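Local coordinates for Serine/threonine-protein phosphatase 2A regulatory subunit B'' subunit alpha (Homo sapiens, PDB 4I5J) that serves as a calcium-binding EF-hand regulatory subunit of protein phosphatase 2A and might modulate the substrate selectivity, activity and localization of the catalytic enzyme, at residues R197-D202 with H264-T269; E184-P189 with F270-K275; F176-I181 with N188-E193. All coordinates share one frame; numbering follows the deposited sequence.

Contact 1: residues R197-D202 with H264-T269. With CA (calcium ion), chain B.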
loop_
_atom_site.group_PDB
_atom_site.type_symbol
_atom_site.label_atom_id
_atom_site.label_comp_id
_atom_site.label_asym_id
_atom_site.label_seq_id
_atom_site.Cartn_x
_atom_site.Cartn_y
_atom_site.Cartn_z
ATOM N N ARG A 197 -7.744 -5.635 4.985
ATOM C CA ARG A 197 -7.395 -7.047 4.841
ATOM C C ARG A 197 -6.547 -7.530 6.020
ATOM O O ARG A 197 -6.595 -8.708 6.403
ATOM C CB ARG A 197 -6.583 -7.243 3.560
ATOM C CG ARG A 197 -7.406 -7.348 2.315
ATOM C CD ARG A 197 -6.577 -7.015 1.081
ATOM N NE ARG A 197 -7.368 -7.282 -0.109
ATOM C CZ ARG A 197 -7.124 -8.280 -0.947
ATOM N NH1 ARG A 197 -6.084 -9.087 -0.740
ATOM N NH2 ARG A 197 -7.906 -8.447 -2.005
ATOM N N CYS A 198 -5.723 -6.635 6.573
ATOM C CA CYS A 198 -4.922 -7.032 7.736
ATOM C C CYS A 198 -5.803 -7.195 8.974
ATOM O O CYS A 198 -5.605 -8.120 9.757
ATOM C CB CYS A 198 -3.819 -6.023 8.031
ATOM S SG CYS A 198 -2.539 -5.998 6.795
ATOM N N MET A 199 -6.773 -6.300 9.145
ATOM C CA MET A 199 -7.682 -6.377 10.295
ATOM C C MET A 199 -8.728 -7.470 10.164
ATOM O O MET A 199 -9.218 -7.990 11.173
ATOM C CB MET A 199 -8.367 -5.037 10.557
ATOM C CG MET A 199 -7.395 -3.966 11.055
ATOM S SD MET A 199 -8.248 -2.529 11.745
ATOM C CE MET A 199 -8.968 -3.307 13.211
ATOM N N ASP A 200 -9.068 -7.833 8.933
ATOM C CA ASP A 200 -10.050 -8.892 8.726
ATOM C C ASP A 200 -9.408 -10.251 8.976
ATOM O O ASP A 200 -9.176 -11.015 8.040
ATOM C CB ASP A 200 -10.633 -8.820 7.312
ATOM C CG ASP A 200 -11.792 -9.779 7.108
ATOM O OD1 ASP A 200 -12.255 -10.374 8.094
ATOM O OD2 ASP A 200 -12.242 -9.942 5.958
ATOM N N VAL A 201 -9.123 -10.543 10.241
ATOM C CA VAL A 201 -8.388 -11.751 10.597
ATOM C C VAL A 201 -8.922 -13.023 9.936
ATOM O O VAL A 201 -8.155 -13.774 9.334
ATOM C CB VAL A 201 -8.363 -11.957 12.107
ATOM C CG1 VAL A 201 -7.653 -13.279 12.456
ATOM C CG2 VAL A 201 -7.698 -10.775 12.794
ATOM N N ASP A 202 -10.229 -13.262 10.030
ATOM C CA ASP A 202 -10.805 -14.503 9.498
ATOM C C ASP A 202 -11.115 -14.407 8.006
ATOM O O ASP A 202 -11.557 -15.369 7.393
ATOM C CB ASP A 202 -12.056 -14.929 10.291
ATOM C CG ASP A 202 -13.189 -13.900 10.224
ATOM O OD1 ASP A 202 -13.163 -13.015 9.348
ATOM O OD2 ASP A 202 -14.114 -13.963 11.067
ATOM N N HIS A 264 -8.537 6.306 8.508
ATOM C CA HIS A 264 -7.184 6.412 9.038
ATOM C C HIS A 264 -7.180 6.560 10.549
ATOM O O HIS A 264 -6.280 6.062 11.228
ATOM C CB HIS A 264 -6.418 7.569 8.378
ATOM C CG HIS A 264 -7.071 8.904 8.538
ATOM N ND1 HIS A 264 -8.202 9.268 7.836
ATOM C CD2 HIS A 264 -6.747 9.971 9.305
ATOM C CE1 HIS A 264 -8.553 10.495 8.174
ATOM N NE2 HIS A 264 -7.687 10.944 9.067
ATOM N N ILE A 265 -8.189 7.243 11.072
ATOM C CA ILE A 265 -8.320 7.399 12.513
ATOM C C ILE A 265 -8.663 6.070 13.161
ATOM O O ILE A 265 -8.029 5.668 14.143
ATOM C CB ILE A 265 -9.378 8.439 12.858
ATOM C CG1 ILE A 265 -8.898 9.820 12.402
ATOM C CG2 ILE A 265 -9.642 8.445 14.339
ATOM C CD1 ILE A 265 -9.865 10.931 12.753
ATOM N N PHE A 266 -9.670 5.402 12.607
ATOM C CA PHE A 266 -10.053 4.041 12.992
ATOM C C PHE A 266 -8.812 3.143 13.055
ATOM O O PHE A 266 -8.479 2.576 14.099
ATOM C CB PHE A 266 -11.044 3.512 11.948
ATOM C CG PHE A 266 -11.597 2.132 12.239
ATOM C CD1 PHE A 266 -12.661 1.962 13.106
ATOM C CD2 PHE A 266 -11.085 1.020 11.602
ATOM C CE1 PHE A 266 -13.184 0.705 13.350
ATOM C CE2 PHE A 266 -11.608 -0.241 11.846
ATOM C CZ PHE A 266 -12.649 -0.397 12.715
ATOM N N TYR A 267 -8.082 3.075 11.951
ATOM C CA TYR A 267 -6.874 2.251 11.881
ATOM C C TYR A 267 -5.794 2.574 12.939
ATOM O O TYR A 267 -5.259 1.673 13.596
ATOM C CB TYR A 267 -6.288 2.300 10.458
ATOM C CG TYR A 267 -7.161 1.609 9.417
ATOM C CD1 TYR A 267 -7.267 2.108 8.128
ATOM C CD2 TYR A 267 -7.862 0.445 9.724
ATOM C CE1 TYR A 267 -8.040 1.484 7.182
ATOM C CE2 TYR A 267 -8.649 -0.193 8.776
ATOM C CZ TYR A 267 -8.741 0.335 7.510
ATOM O OH TYR A 267 -9.510 -0.290 6.550
ATOM N N ASP A 268 -5.462 3.846 13.102
ATOM C CA ASP A 268 -4.492 4.252 14.126
ATOM C C ASP A 268 -4.927 3.802 15.511
ATOM O O ASP A 268 -4.128 3.311 16.309
ATOM C CB ASP A 268 -4.304 5.775 14.120
ATOM C CG ASP A 268 -3.616 6.272 12.862
ATOM O OD1 ASP A 268 -2.874 5.484 12.220
ATOM O OD2 ASP A 268 -3.818 7.456 12.518
ATOM N N THR A 269 -6.211 3.977 15.782
ATOM C CA THR A 269 -6.788 3.644 17.063
ATOM C C THR A 269 -6.540 2.174 17.389
ATOM O O THR A 269 -6.310 1.832 18.536
ATOM C CB THR A 269 -8.292 3.954 17.040
ATOM O OG1 THR A 269 -8.480 5.358 16.818
ATOM C CG2 THR A 269 -8.965 3.553 18.329
HETATM CA CA CA B . -13.717 -10.800 9.788
HETATM O O HOH W 1 -15.376 -11.738 11.277
#
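M199, in the last turn of helix 189-199, sets its sulfur against two neighbouring aromatic rings of helix 263-271. SD lies 3.6 Å from Y267 CD2, at the edge of the tyrosine ring and near its plane, while the F266 ring, met obliquely, comes to 4.1 Å from SD at its CE2. Both are Met-aromatic contacts. The thioether gets there with CG anti to the carbonyl carbon (chi1 -68°), an extended chi2, and a bend at chi3 (68°) that turns the terminal methyl aside and leaves the sulfur foremost. F266 sets CG anti to the backbone N (chi1 -177°) and Y267 beside it; the rings converge, with Y267 CE2 in plane at the F266 edge. I150, L212 and F215 also pack on M199. One residue beyond M199, the helix gives way to the calcium loop: D200 OD1 and D202 OD1 each bind the ion at 2.3 Å, and D204, E211, the backbone O of V206 and a water complete the site. D200, the centre of an inverse gamma turn, also accepts from G205 N through OD2. The chemistry thus changes abruptly along one short segment, from a buried apolar sulfur-aromatic join to oxygen coordination of calcium; the site follows directly on the buried apolar packing.

Contact 2: residues E184-P189 with F270-K275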
loop_
_atom_site.group_PDB
_atom_site.type_symbol
_atom_site.label_atom_id
_atom_site.label_comp_id
_atom_site.label_asym_id
_atom_site.label_seq_id
_atom_site.Cartn_x
_atom_site.Cartn_y
_atom_site.Cartn_z
ATOM N N GLU A 184 2.156 5.257 5.277
ATOM C CA GLU A 184 2.276 6.708 5.267
ATOM C C GLU A 184 1.007 7.429 4.839
ATOM O O GLU A 184 0.757 8.548 5.277
ATOM C CB GLU A 184 3.448 7.123 4.381
ATOM C CG GLU A 184 4.744 6.458 4.819
ATOM C CD GLU A 184 5.985 7.103 4.227
ATOM O OE1 GLU A 184 5.904 7.643 3.094
ATOM O OE2 GLU A 184 7.043 7.070 4.902
ATOM N N ASP A 185 0.213 6.789 3.982
ATOM C CA ASP A 185 -1.001 7.409 3.458
ATOM C C ASP A 185 -2.235 6.533 3.673
ATOM O O ASP A 185 -2.541 5.692 2.838
ATOM C CB ASP A 185 -0.829 7.670 1.960
ATOM C CG ASP A 185 -2.063 8.295 1.331
ATOM O OD1 ASP A 185 -2.959 8.748 2.089
ATOM O OD2 ASP A 185 -2.125 8.346 0.076
ATOM N N LYS A 186 -2.968 6.729 4.763
ATOM C CA LYS A 186 -4.168 5.921 4.963
ATOM C C LYS A 186 -5.418 6.592 4.391
ATOM O O LYS A 186 -6.529 6.317 4.847
ATOM C CB LYS A 186 -4.378 5.558 6.444
ATOM C CG LYS A 186 -3.349 4.607 7.033
ATOM C CD LYS A 186 -3.641 4.273 8.479
ATOM C CE LYS A 186 -2.482 3.522 9.138
ATOM N NZ LYS A 186 -1.189 4.313 9.231
ATOM N N ARG A 187 -5.258 7.447 3.381
ATOM C CA ARG A 187 -6.426 8.146 2.832
ATOM C C ARG A 187 -6.763 7.716 1.428
ATOM O O ARG A 187 -7.812 8.061 0.903
ATOM C CB ARG A 187 -6.249 9.659 2.896
ATOM C CG ARG A 187 -5.950 10.115 4.297
ATOM C CD ARG A 187 -6.282 11.560 4.517
ATOM N NE ARG A 187 -5.687 12.005 5.771
ATOM C CZ ARG A 187 -6.185 12.971 6.531
ATOM N NH1 ARG A 187 -7.293 13.594 6.164
ATOM N NH2 ARG A 187 -5.575 13.309 7.660
ATOM N N ASN A 188 -5.877 6.948 0.813
ATOM C CA ASN A 188 -6.165 6.461 -0.515
ATOM C C ASN A 188 -6.877 5.114 -0.425
ATOM O O ASN A 188 -6.754 4.408 0.575
ATOM C CB ASN A 188 -4.887 6.431 -1.375
ATOM C CG ASN A 188 -4.085 5.186 -1.187
ATOM O OD1 ASN A 188 -4.457 4.126 -1.689
ATOM N ND2 ASN A 188 -2.951 5.301 -0.481
ATOM N N PRO A 189 -7.638 4.749 -1.456
ATOM C CA PRO A 189 -8.452 3.535 -1.312
ATOM C C PRO A 189 -7.655 2.216 -1.276
ATOM O O PRO A 189 -8.158 1.232 -0.731
ATOM C CB PRO A 189 -9.357 3.581 -2.542
ATOM C CG PRO A 189 -8.583 4.389 -3.541
ATOM C CD PRO A 189 -7.879 5.435 -2.739
ATOM N N PHE A 270 -6.554 1.305 16.378
ATOM C CA PHE A 270 -6.354 -0.136 16.605
ATOM C C PHE A 270 -4.945 -0.688 16.476
ATOM O O PHE A 270 -4.669 -1.794 16.968
ATOM C CB PHE A 270 -7.313 -0.971 15.752
ATOM C CG PHE A 270 -8.738 -0.866 16.199
ATOM C CD1 PHE A 270 -9.665 -0.137 15.468
ATOM C CD2 PHE A 270 -9.138 -1.454 17.393
ATOM C CE1 PHE A 270 -10.970 -0.023 15.905
ATOM C CE2 PHE A 270 -10.433 -1.333 17.844
ATOM C CZ PHE A 270 -11.357 -0.622 17.098
ATOM N N PHE A 271 -4.047 0.038 15.813
ATOM C CA PHE A 271 -2.709 -0.520 15.642
ATOM C C PHE A 271 -1.542 0.454 15.454
ATOM O O PHE A 271 -0.432 0.020 15.158
ATOM C CB PHE A 271 -2.697 -1.617 14.568
ATOM C CG PHE A 271 -3.089 -1.144 13.192
ATOM C CD1 PHE A 271 -2.198 -0.418 12.415
ATOM C CD2 PHE A 271 -4.323 -1.468 12.658
ATOM C CE1 PHE A 271 -2.542 -0.002 11.148
ATOM C CE2 PHE A 271 -4.675 -1.052 11.392
ATOM C CZ PHE A 271 -3.778 -0.314 10.635
ATOM N N ASN A 272 -1.783 1.752 15.638
ATOM C CA ASN A 272 -0.698 2.749 15.667
ATOM C C ASN A 272 -0.828 3.577 16.954
ATOM O O ASN A 272 -1.403 4.671 16.957
ATOM C CB ASN A 272 -0.703 3.627 14.398
ATOM C CG ASN A 272 0.572 4.480 14.243
ATOM O OD1 ASN A 272 1.080 5.058 15.207
ATOM N ND2 ASN A 272 1.077 4.567 13.013
ATOM N N LEU A 273 -0.318 3.020 18.052
ATOM C CA LEU A 273 -0.521 3.584 19.395
ATOM C C LEU A 273 -0.058 5.021 19.480
ATOM O O LEU A 273 -0.696 5.837 20.128
ATOM C CB LEU A 273 0.231 2.757 20.445
ATOM C CG LEU A 273 0.060 3.106 21.930
ATOM C CD1 LEU A 273 -1.412 3.048 22.337
ATOM C CD2 LEU A 273 0.896 2.166 22.810
ATOM N N GLU A 274 1.066 5.309 18.823
ATOM C CA GLU A 274 1.653 6.644 18.772
ATOM C C GLU A 274 0.733 7.656 18.104
ATOM O O GLU A 274 0.477 8.726 18.649
ATOM C CB GLU A 274 2.981 6.610 18.005
ATOM C CG GLU A 274 4.187 6.114 18.793
ATOM C CD GLU A 274 5.488 6.269 18.007
ATOM O OE1 GLU A 274 5.498 5.915 16.807
ATOM O OE2 GLU A 274 6.492 6.756 18.583
ATOM N N LYS A 275 0.258 7.327 16.907
ATOM C CA LYS A 275 -0.668 8.198 16.180
ATOM C C LYS A 275 -2.040 8.268 16.861
ATOM O O LYS A 275 -2.835 9.156 16.559
ATOM C CB LYS A 275 -0.832 7.751 14.715
ATOM C CG LYS A 275 0.356 8.020 13.801
ATOM C CD LYS A 275 0.041 7.650 12.341
ATOM C CE LYS A 275 1.204 8.010 11.389
ATOM N NZ LYS A 275 1.113 7.356 10.038
#
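Two lysine ammonium groups, K186 NZ and K275 NZ, meet tip to tip at 3.9 Å although their charges are alike. D268 lies beside both: its OD1 forms a long, weak ion pair with K186, and K275 packs against its side chain, so the carboxylate probably offsets part of the repulsion. K275 reaches in with its chain fully extended beyond CG. K186 is extended as far as CE, which lies against the F271 ring, approached obliquely at 4.1 Å from CE1; the two side chains run past each other in opposite directions. A bend at the end (chi4 64°) then turns NZ aside, where it also makes a weak hydrogen bond to E183 O. The F271 ring meets W195 as well. Each segment fixes its own turn. N272 OD1 accepts from K275 N at 3.0 Å, the donor standing above the carbonyl plane, and so caps the helix 273-277. On the other side D185 OD1 takes R187 N at 2.9 Å, again from above the carboxylate plane. K186, within this Asx-turn linker to the entering helix of the calcium-binding EF-hand, thus meets residues flanking the Asn N-cap of helix 273-277, the last helix modelled in this chain.

Contact 3: residues F176-I181 with N188-E193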
loop_
_atom_site.group_PDB
_atom_site.type_symbol
_atom_site.label_atom_id
_atom_site.label_comp_id
_atom_site.label_asym_id
_atom_site.label_seq_id
_atom_site.Cartn_x
_atom_site.Cartn_y
_atom_site.Cartn_z
ATOM N N PHE A 176 7.356 -4.368 0.182
ATOM C CA PHE A 176 7.671 -3.278 1.085
ATOM C C PHE A 176 7.117 -1.967 0.529
ATOM O O PHE A 176 6.620 -1.131 1.285
ATOM C CB PHE A 176 9.179 -3.156 1.309
ATOM C CG PHE A 176 9.544 -1.979 2.148
ATOM C CD1 PHE A 176 9.212 -1.954 3.493
ATOM C CD2 PHE A 176 10.149 -0.883 1.590
ATOM C CE1 PHE A 176 9.521 -0.864 4.277
ATOM C CE2 PHE A 176 10.483 0.217 2.368
ATOM C CZ PHE A 176 10.153 0.230 3.715
ATOM N N VAL A 177 7.205 -1.793 -0.791
ATOM C CA VAL A 177 6.610 -0.624 -1.447
ATOM C C VAL A 177 5.141 -0.435 -1.065
ATOM O O VAL A 177 4.726 0.673 -0.706
ATOM C CB VAL A 177 6.784 -0.661 -2.986
ATOM C CG1 VAL A 177 6.205 0.604 -3.609
ATOM C CG2 VAL A 177 8.292 -0.746 -3.351
ATOM N N TRP A 178 4.360 -1.516 -1.109
ATOM C CA TRP A 178 2.933 -1.462 -0.764
ATOM C C TRP A 178 2.738 -1.148 0.693
ATOM O O TRP A 178 1.888 -0.332 1.050
ATOM C CB TRP A 178 2.274 -2.814 -1.054
ATOM C CG TRP A 178 2.082 -3.069 -2.514
ATOM C CD1 TRP A 178 3.064 -3.283 -3.440
ATOM C CD2 TRP A 178 0.841 -3.140 -3.223
ATOM N NE1 TRP A 178 2.513 -3.477 -4.678
ATOM C CE2 TRP A 178 1.150 -3.391 -4.580
ATOM C CE3 TRP A 178 -0.500 -3.006 -2.854
ATOM C CZ2 TRP A 178 0.177 -3.535 -5.558
ATOM C CZ3 TRP A 178 -1.480 -3.134 -3.845
ATOM C CH2 TRP A 178 -1.129 -3.400 -5.178
ATOM N N PHE A 179 3.506 -1.821 1.549
ATOM C CA PHE A 179 3.497 -1.493 2.962
ATOM C C PHE A 179 3.818 -0.018 3.189
ATOM O O PHE A 179 3.037 0.697 3.817
ATOM C CB PHE A 179 4.503 -2.337 3.756
ATOM C CG PHE A 179 4.724 -1.819 5.143
ATOM C CD1 PHE A 179 3.802 -2.087 6.146
ATOM C CD2 PHE A 179 5.828 -1.022 5.441
ATOM C CE1 PHE A 179 3.978 -1.585 7.426
ATOM C CE2 PHE A 179 6.019 -0.515 6.725
ATOM C CZ PHE A 179 5.096 -0.794 7.718
ATOM N N LEU A 180 4.968 0.441 2.693
ATOM C CA LEU A 180 5.393 1.815 2.970
ATOM C C LEU A 180 4.333 2.839 2.550
ATOM O O LEU A 180 3.985 3.721 3.343
ATOM C CB LEU A 180 6.742 2.131 2.311
ATOM C CG LEU A 180 7.395 3.479 2.640
ATOM C CD1 LEU A 180 8.871 3.491 2.234
ATOM C CD2 LEU A 180 6.741 4.622 1.905
ATOM N N ILE A 181 3.844 2.735 1.311
ATOM C CA ILE A 181 2.849 3.682 0.809
ATOM C C ILE A 181 1.589 3.668 1.675
ATOM O O ILE A 181 0.999 4.716 1.970
ATOM C CB ILE A 181 2.508 3.407 -0.666
ATOM C CG1 ILE A 181 3.766 3.592 -1.524
ATOM C CG2 ILE A 181 1.395 4.344 -1.148
ATOM C CD1 ILE A 181 3.581 3.220 -2.982
ATOM N N ASN A 188 -5.877 6.948 0.813
ATOM C CA ASN A 188 -6.165 6.461 -0.515
ATOM C C ASN A 188 -6.877 5.114 -0.425
ATOM O O ASN A 188 -6.754 4.408 0.575
ATOM C CB ASN A 188 -4.887 6.431 -1.375
ATOM C CG ASN A 188 -4.085 5.186 -1.187
ATOM O OD1 ASN A 188 -4.457 4.126 -1.689
ATOM N ND2 ASN A 188 -2.951 5.301 -0.481
ATOM N N PRO A 189 -7.638 4.749 -1.456
ATOM C CA PRO A 189 -8.452 3.535 -1.312
ATOM C C PRO A 189 -7.655 2.216 -1.276
ATOM O O PRO A 189 -8.158 1.232 -0.731
ATOM C CB PRO A 189 -9.357 3.581 -2.542
ATOM C CG PRO A 189 -8.583 4.389 -3.541
ATOM C CD PRO A 189 -7.879 5.435 -2.739
ATOM N N THR A 190 -6.449 2.177 -1.842
ATOM C CA THR A 190 -5.678 0.944 -1.773
ATOM C C THR A 190 -5.217 0.706 -0.349
ATOM O O THR A 190 -5.306 -0.407 0.181
ATOM C CB THR A 190 -4.452 0.957 -2.702
ATOM O OG1 THR A 190 -4.880 1.134 -4.053
ATOM C CG2 THR A 190 -3.704 -0.367 -2.600
ATOM N N SER A 191 -4.705 1.757 0.267
ATOM C CA SER A 191 -4.246 1.661 1.642
ATOM C C SER A 191 -5.363 1.210 2.588
ATOM O O SER A 191 -5.166 0.314 3.439
ATOM C CB SER A 191 -3.729 3.013 2.094
ATOM O OG SER A 191 -3.356 2.955 3.461
ATOM N N ILE A 192 -6.536 1.820 2.434
ATOM C CA ILE A 192 -7.687 1.490 3.277
ATOM C C ILE A 192 -8.045 0.021 3.109
ATOM O O ILE A 192 -8.398 -0.644 4.078
ATOM C CB ILE A 192 -8.903 2.386 2.979
ATOM C CG1 ILE A 192 -8.554 3.848 3.243
ATOM C CG2 ILE A 192 -10.152 1.976 3.834
ATOM C CD1 ILE A 192 -9.660 4.816 2.783
ATOM N N GLU A 193 -7.922 -0.502 1.892
ATOM C CA GLU A 193 -8.199 -1.920 1.684
ATOM C C GLU A 193 -7.093 -2.767 2.296
ATOM O O GLU A 193 -7.351 -3.810 2.913
ATOM C CB GLU A 193 -8.333 -2.248 0.199
ATOM C CG GLU A 193 -8.457 -3.733 -0.018
ATOM C CD GLU A 193 -9.079 -4.070 -1.344
ATOM O OE1 GLU A 193 -9.391 -3.118 -2.095
ATOM O OE2 GLU A 193 -9.241 -5.281 -1.628
#
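Helix 189-199, the entering helix of the calcium-binding EF-hand, packs its N-terminal turn against the preceding helix 173-184, with a short linker between them. I181 and S191 have the nearest CA atoms, 7.4 Å apart, but side-chain contact is made by W178 with T190 and by I181 with N188. The methyl CG2 of T190 comes obliquely to the six-membered ring of W178, 3.8 Å from CZ3 and 4.2 Å from CE3, and the two side chains cross at about a right angle. In T190, chi1 of -60° puts OG1 beside the backbone N and anti to the carbonyl carbon, in a hydrogen bond with Y70 O, which leaves CG2 anti to N. The methyl is thus left to the indole while the hydroxyl ties the same residue to helix 54-72. W178 is itself held by NE1, bonded to Q66 OE1, and its ring also meets those of Y70 and W76, so the methyl packs against an aromatic cluster.

The other touch is looser: I181 CG2 lies 4.5 Å from N188 ND2. With chi1 at 85°, N188 turns its amide back over the start of its own helix, where OD1 accepts from S191 N at 3.1 Å, a nearly straight bond (165°) whose donor stands above the carbonyl plane, and only weakly from T190 N at 2.8 Å. S191 OG reaches back across the linker to S182 O, bonding the new helix to the end of the old one. Two helices joined by a short linker, the second opened by an Asn N-cap, are consistent with the passage from one EF-hand unit to the next.

Overall arrangement
Contacts 1 and 3 use opposite ends of helix 189-199: contact 3 its capped start, near the chain's centre, contact 1 its calcium-proximal end. Contacts 1 and 2 share helix 263-271, with contact 1 nested in the chain loop that contact 2 closes; contacts 2 and 3 share N188 and P189. A weak, probable hydrogen bond runs from Y267 OH of contact 1 to I192 O within the 188-193 segment of contact 3. The touching residues of contact 1 are wholly buried and meet through sulfur and rings. Contact 2 is mostly buried but brings two lysine ends together, K186 buried and K275 exposed, whereas contact 3 is only partly buried, pairing a methyl with an indole.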